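Local coordinates for protein tannase (PDB 3WA7) that probably hydrolyses the galloyl ester bonds of tannins, as a tannase with an alpha/beta-hydrolase fold, at residues P205-E210 with A393-S398; L351-P356 with V381-A386. All coordinates share one frame; numbering follows the deposited sequence.

Starting from the N terminus, the chain first completes most of the strands of the central sheet, and strand 199-203 then runs out into residues 205-210, the first half of contact 1. The 182 residues that follow, before residues 393-398, hold 72 helical and 27 strand residues, among them the strand pair 225-232 and 241-249. Contact 2 is nested within this long loop: residues 351-356 and 381-386 close a shorter one of 24 residues that carries helices 356-360 and 373-377. The nearest atoms of the two contacts are about 7 Å apart. Contact 1 is thus a buried closure just past the end of sheet strand 199-203, shortly before strand 410-414, whereas contact 2 joins two surface loops.

Contact 1 (P205-E210 with A393-S398); sequences PIHNLE and AINPLS
Asn-395 reaches across to Asn-208 and Glu-210 with its amide. CB lies 3.9 Å from OE2 of Glu-210. CG, anti to the backbone N (chi1 -173°), is carried toward Asn-208, whose CA it meets at 3.8 Å. OD1 turns back to its own segment and accepts from Leu-397 N at 3.1 Å, a capping bond ahead of helix 398-401. ND2 gives both its bonds across the contact: to Asn-208 OD1 at 2.9 Å, and to Glu-210 OE2, also at 2.9 Å and straighter, with an N-H...O angle of 163°. Glu-210 OE2 lies in the Asn-395 amide plane, yet the donor stands above the carboxylate, the two planes being 80° apart. Asn-208 OD1 also bonds His-211 ND1, and its ND2 bonds Tyr-268 OH. Leu-397 CD1 packs on Asn-208 ND2 at 3.4 Å, and Pro-396 CD approaches His-207 CB at 3.9 Å. Just past sheet strand 199-203 of the alpha/beta-hydrolase fold, His-207 touches helices 425-436 and 164-174. An alanine here would probably leave Glu-210 OE2 and Asn-208 OD1 without this donor and Leu-397 N without its capping acceptor. One buried amide thus serves as donor and acceptor at once, and the nearby carboxylate probably polarises its N-H bonds.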
loop_
_atom_site.group_PDB
_atom_site.type_symbol
_atom_site.label_atom_id
_atom_site.label_comp_id
_atom_site.label_asym_id
_atom_site.label_seq_id
_atom_site.Cartn_x
_atom_site.Cartn_y
_atom_site.Cartn_z
ATOM N N PRO A 205 0.841 2.557 -2.861
ATOM C CA PRO A 205 -0.180 2.636 -1.814
ATOM C C PRO A 205 -1.415 3.416 -2.253
ATOM O O PRO A 205 -1.344 4.612 -2.536
ATOM C CB PRO A 205 0.557 3.307 -0.656
ATOM C CG PRO A 205 1.565 4.181 -1.361
ATOM C CD PRO A 205 2.071 3.260 -2.454
ATOM N N ILE A 206 -2.543 2.721 -2.321
ATOM C CA ILE A 206 -3.795 3.348 -2.714
ATOM C C ILE A 206 -4.398 3.890 -1.424
ATOM O O ILE A 206 -5.179 3.214 -0.756
ATOM C CB ILE A 206 -4.740 2.320 -3.365
ATOM C CG1 ILE A 206 -4.048 1.674 -4.569
ATOM C CG2 ILE A 206 -6.033 2.998 -3.803
ATOM C CD1 ILE A 206 -3.739 2.643 -5.707
ATOM N N HIS A 207 -3.998 5.112 -1.078
ATOM C CA HIS A 207 -4.441 5.765 0.150
ATOM C C HIS A 207 -4.940 7.185 -0.119
ATOM O O HIS A 207 -5.033 7.607 -1.271
ATOM C CB HIS A 207 -3.276 5.824 1.138
ATOM C CG HIS A 207 -2.209 6.800 0.748
ATOM N ND1 HIS A 207 -1.383 6.612 -0.340
ATOM C CD2 HIS A 207 -1.869 7.999 1.276
ATOM C CE1 HIS A 207 -0.582 7.656 -0.467
ATOM N NE2 HIS A 207 -0.857 8.513 0.501
ATOM N N ASN A 208 -5.242 7.922 0.952
ATOM C CA ASN A 208 -5.750 9.294 0.836
ATOM C C ASN A 208 -6.971 9.232 -0.083
ATOM O O ASN A 208 -7.174 10.077 -0.965
ATOM C CB ASN A 208 -4.658 10.206 0.256
ATOM C CG ASN A 208 -4.969 11.680 0.430
ATOM O OD1 ASN A 208 -5.827 12.055 1.228
ATOM N ND2 ASN A 208 -4.258 12.527 -0.311
ATOM N N LEU A 209 -7.793 8.214 0.157
ATOM C CA LEU A 209 -8.979 7.943 -0.645
ATOM C C LEU A 209 -9.982 9.080 -0.806
ATOM O O LEU A 209 -10.551 9.249 -1.887
ATOM C CB LEU A 209 -9.687 6.697 -0.092
ATOM C CG LEU A 209 -8.784 5.467 0.071
ATOM C CD1 LEU A 209 -9.586 4.325 0.681
ATOM C CD2 LEU A 209 -8.197 5.054 -1.283
ATOM N N GLU A 210 -10.193 9.862 0.248
ATOM C CA GLU A 210 -11.158 10.955 0.196
ATOM C C GLU A 210 -10.697 12.126 -0.671
ATOM O O GLU A 210 -11.450 13.071 -0.891
ATOM C CB GLU A 210 -11.483 11.459 1.611
ATOM C CG GLU A 210 -10.345 12.196 2.296
ATOM C CD GLU A 210 -9.455 11.284 3.118
ATOM O OE1 GLU A 210 -9.215 10.136 2.693
ATOM O OE2 GLU A 210 -8.988 11.726 4.193
ATOM N N ALA A 393 -9.062 8.499 10.165
ATOM C CA ALA A 393 -8.307 7.480 10.880
ATOM C C ALA A 393 -7.555 6.500 9.982
ATOM O O ALA A 393 -6.491 6.004 10.363
ATOM C CB ALA A 393 -9.239 6.709 11.817
ATOM N N ILE A 394 -8.088 6.211 8.799
ATOM C CA ILE A 394 -7.403 5.267 7.920
ATOM C C ILE A 394 -6.573 5.930 6.823
ATOM O O ILE A 394 -6.112 5.263 5.896
ATOM C CB ILE A 394 -8.378 4.253 7.270
ATOM C CG1 ILE A 394 -9.329 4.958 6.305
ATOM C CG2 ILE A 394 -9.144 3.506 8.353
ATOM C CD1 ILE A 394 -10.108 3.983 5.436
ATOM N N ASN A 395 -6.381 7.239 6.938
ATOM C CA ASN A 395 -5.573 7.980 5.973
ATOM C C ASN A 395 -4.208 8.197 6.635
ATOM O O ASN A 395 -4.108 8.889 7.648
ATOM C CB ASN A 395 -6.219 9.336 5.661
ATOM C CG ASN A 395 -5.503 10.084 4.543
ATOM O OD1 ASN A 395 -4.343 9.809 4.237
ATOM N ND2 ASN A 395 -6.193 11.049 3.937
ATOM N N PRO A 396 -3.144 7.597 6.082
ATOM C CA PRO A 396 -1.809 7.760 6.666
ATOM C C PRO A 396 -1.416 9.223 6.893
ATOM O O PRO A 396 -0.765 9.552 7.880
ATOM C CB PRO A 396 -0.901 7.072 5.647
ATOM C CG PRO A 396 -1.779 5.993 5.094
ATOM C CD PRO A 396 -3.094 6.720 4.899
ATOM N N LEU A 397 -1.823 10.095 5.976
ATOM C CA LEU A 397 -1.492 11.513 6.065
ATOM C C LEU A 397 -1.975 12.204 7.340
ATOM O O LEU A 397 -1.326 13.128 7.831
ATOM C CB LEU A 397 -2.054 12.258 4.850
ATOM C CG LEU A 397 -1.648 11.773 3.456
ATOM C CD1 LEU A 397 -2.215 12.734 2.419
ATOM C CD2 LEU A 397 -0.131 11.699 3.332
ATOM N N SER A 398 -3.115 11.762 7.864
ATOM C CA SER A 398 -3.694 12.351 9.067
ATOM C C SER A 398 -2.724 12.395 10.243
ATOM O O SER A 398 -2.737 13.334 11.035
ATOM C CB SER A 398 -4.942 11.566 9.486
ATOM O OG SER A 398 -5.940 11.629 8.485
HETATM O O HOH W 1 -6.972 6.856 2.924
#

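Contact 2 (L351-P356 with V381-A386); sequences LDLTSP and VTAQLA
Leu-351 meets Val-381 through its backbone, with its carbonyl O 4.0 Å from Val-381 CG2; the leucine side chain instead touches Ala-375 of helix 373-377. At Asp-352 the contact widens. Its CB brushes Val-381 CG1 at 4.2 Å, while the carboxylate turns back to its own loop, CG standing between the backbone N and the carbonyl carbon (chi1 58°). Leu-353 carries most of the apolar contact. Its CD1 touches two aliphatic groups, 3.6 Å from Ala-383 CB and 3.7 Å from Val-381 CG2, and also lies 4.0 Å from the carbonyl O of Thr-382. The leucine and valine side chains meet at a slant, and His-370 borders both Leu-353 and Ala-383. Thr-354 holds the carboxylate of Asp-352 two residues back: its N and OG1 both hydrogen-bond to Asp-352 OD1, from the same face of the carboxylate, OG1 at 2.6 Å on the syn side and N at 3.2 Å. Ser-355 then takes the N-cap position of helix 356-360, its OG accepting from Asn-358 N, and Pro-356 begins that helix. The arrangement is an Asx turn over Asp-352 to Thr-354, with Leu-353 at its middle packed against a second surface loop, leading directly into a helix N-cap at Ser-355.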
loop_
_atom_site.group_PDB
_atom_site.type_symbol
_atom_site.label_atom_id
_atom_site.label_comp_id
_atom_site.label_asym_id
_atom_site.label_seq_id
_atom_site.Cartn_x
_atom_site.Cartn_y
_atom_site.Cartn_z
ATOM N N LEU A 351 -20.597 7.240 -7.944
ATOM C CA LEU A 351 -21.905 7.760 -7.578
ATOM C C LEU A 351 -22.910 6.662 -7.259
ATOM O O LEU A 351 -23.858 6.888 -6.502
ATOM C CB LEU A 351 -22.452 8.657 -8.692
ATOM C CG LEU A 351 -21.549 9.824 -9.101
ATOM C CD1 LEU A 351 -22.300 10.717 -10.085
ATOM C CD2 LEU A 351 -21.128 10.623 -7.875
ATOM N N ASP A 352 -22.703 5.480 -7.833
ATOM C CA ASP A 352 -23.607 4.361 -7.589
ATOM C C ASP A 352 -23.087 3.374 -6.545
ATOM O O ASP A 352 -23.643 2.286 -6.391
ATOM C CB ASP A 352 -23.915 3.615 -8.896
ATOM C CG ASP A 352 -22.670 3.090 -9.587
ATOM O OD1 ASP A 352 -21.579 3.108 -8.978
ATOM O OD2 ASP A 352 -22.787 2.645 -10.750
ATOM N N LEU A 353 -22.024 3.756 -5.838
ATOM C CA LEU A 353 -21.434 2.929 -4.777
ATOM C C LEU A 353 -20.845 1.588 -5.216
ATOM O O LEU A 353 -20.736 0.667 -4.401
ATOM C CB LEU A 353 -22.481 2.658 -3.688
ATOM C CG LEU A 353 -23.058 3.827 -2.886
ATOM C CD1 LEU A 353 -24.163 3.315 -1.973
ATOM C CD2 LEU A 353 -21.962 4.488 -2.072
ATOM N N THR A 354 -20.438 1.484 -6.477
ATOM C CA THR A 354 -19.905 0.229 -7.005
ATOM C C THR A 354 -18.395 -0.015 -6.953
ATOM O O THR A 354 -17.934 -1.069 -7.389
ATOM C CB THR A 354 -20.351 0.033 -8.470
ATOM O OG1 THR A 354 -19.945 1.166 -9.248
ATOM C CG2 THR A 354 -21.863 -0.118 -8.551
ATOM N N SER A 355 -17.617 0.924 -6.423
ATOM C CA SER A 355 -16.167 0.729 -6.386
ATOM C C SER A 355 -15.711 -0.075 -5.174
ATOM O O SER A 355 -16.473 -0.284 -4.232
ATOM C CB SER A 355 -15.440 2.076 -6.375
ATOM O OG SER A 355 -15.255 2.523 -5.043
ATOM N N PRO A 356 -14.454 -0.552 -5.191
ATOM C CA PRO A 356 -13.941 -1.327 -4.057
ATOM C C PRO A 356 -13.912 -0.445 -2.813
ATOM O O PRO A 356 -14.208 -0.895 -1.706
ATOM C CB PRO A 356 -12.538 -1.718 -4.511
ATOM C CG PRO A 356 -12.694 -1.841 -5.996
ATOM C CD PRO A 356 -13.524 -0.620 -6.334
ATOM N N VAL A 381 -27.836 6.666 -6.158
ATOM C CA VAL A 381 -28.544 5.628 -5.411
ATOM C C VAL A 381 -28.698 6.074 -3.961
ATOM O O VAL A 381 -27.998 6.980 -3.512
ATOM C CB VAL A 381 -27.771 4.285 -5.427
ATOM C CG1 VAL A 381 -27.564 3.816 -6.859
ATOM C CG2 VAL A 381 -26.428 4.442 -4.716
ATOM N N THR A 382 -29.621 5.451 -3.233
ATOM C CA THR A 382 -29.816 5.793 -1.827
ATOM C C THR A 382 -28.494 5.476 -1.141
ATOM O O THR A 382 -27.976 4.368 -1.281
ATOM C CB THR A 382 -30.938 4.946 -1.192
ATOM O OG1 THR A 382 -32.165 5.183 -1.890
ATOM C CG2 THR A 382 -31.120 5.315 0.272
ATOM N N ALA A 383 -27.942 6.436 -0.407
ATOM C CA ALA A 383 -26.656 6.207 0.238
ATOM C C ALA A 383 -26.359 7.062 1.463
ATOM O O ALA A 383 -26.969 8.110 1.680
ATOM C CB ALA A 383 -25.545 6.390 -0.786
ATOM N N GLN A 384 -25.396 6.591 2.251
ATOM C CA GLN A 384 -24.946 7.277 3.454
ATOM C C GLN A 384 -23.500 7.700 3.235
ATOM O O GLN A 384 -22.787 7.099 2.430
ATOM C CB GLN A 384 -24.981 6.344 4.666
ATOM C CG GLN A 384 -26.344 5.815 5.063
ATOM C CD GLN A 384 -26.246 4.863 6.242
ATOM O OE1 GLN A 384 -25.760 5.232 7.311
ATOM N NE2 GLN A 384 -26.697 3.629 6.050
ATOM N N LEU A 385 -23.076 8.729 3.958
ATOM C CA LEU A 385 -21.704 9.219 3.877
ATOM C C LEU A 385 -20.964 8.646 5.083
ATOM O O LEU A 385 -21.429 8.761 6.217
ATOM C CB LEU A 385 -21.688 10.754 3.922
ATOM C CG LEU A 385 -20.339 11.479 3.976
ATOM C CD1 LEU A 385 -19.528 11.205 2.715
ATOM C CD2 LEU A 385 -20.589 12.972 4.125
ATOM N N ALA A 386 -19.817 8.020 4.839
ATOM C CA ALA A 386 -19.037 7.426 5.920
ATOM C C ALA A 386 -18.596 8.449 6.967
ATOM O O ALA A 386 -18.415 9.632 6.668
ATOM C CB ALA A 386 -17.819 6.710 5.344
#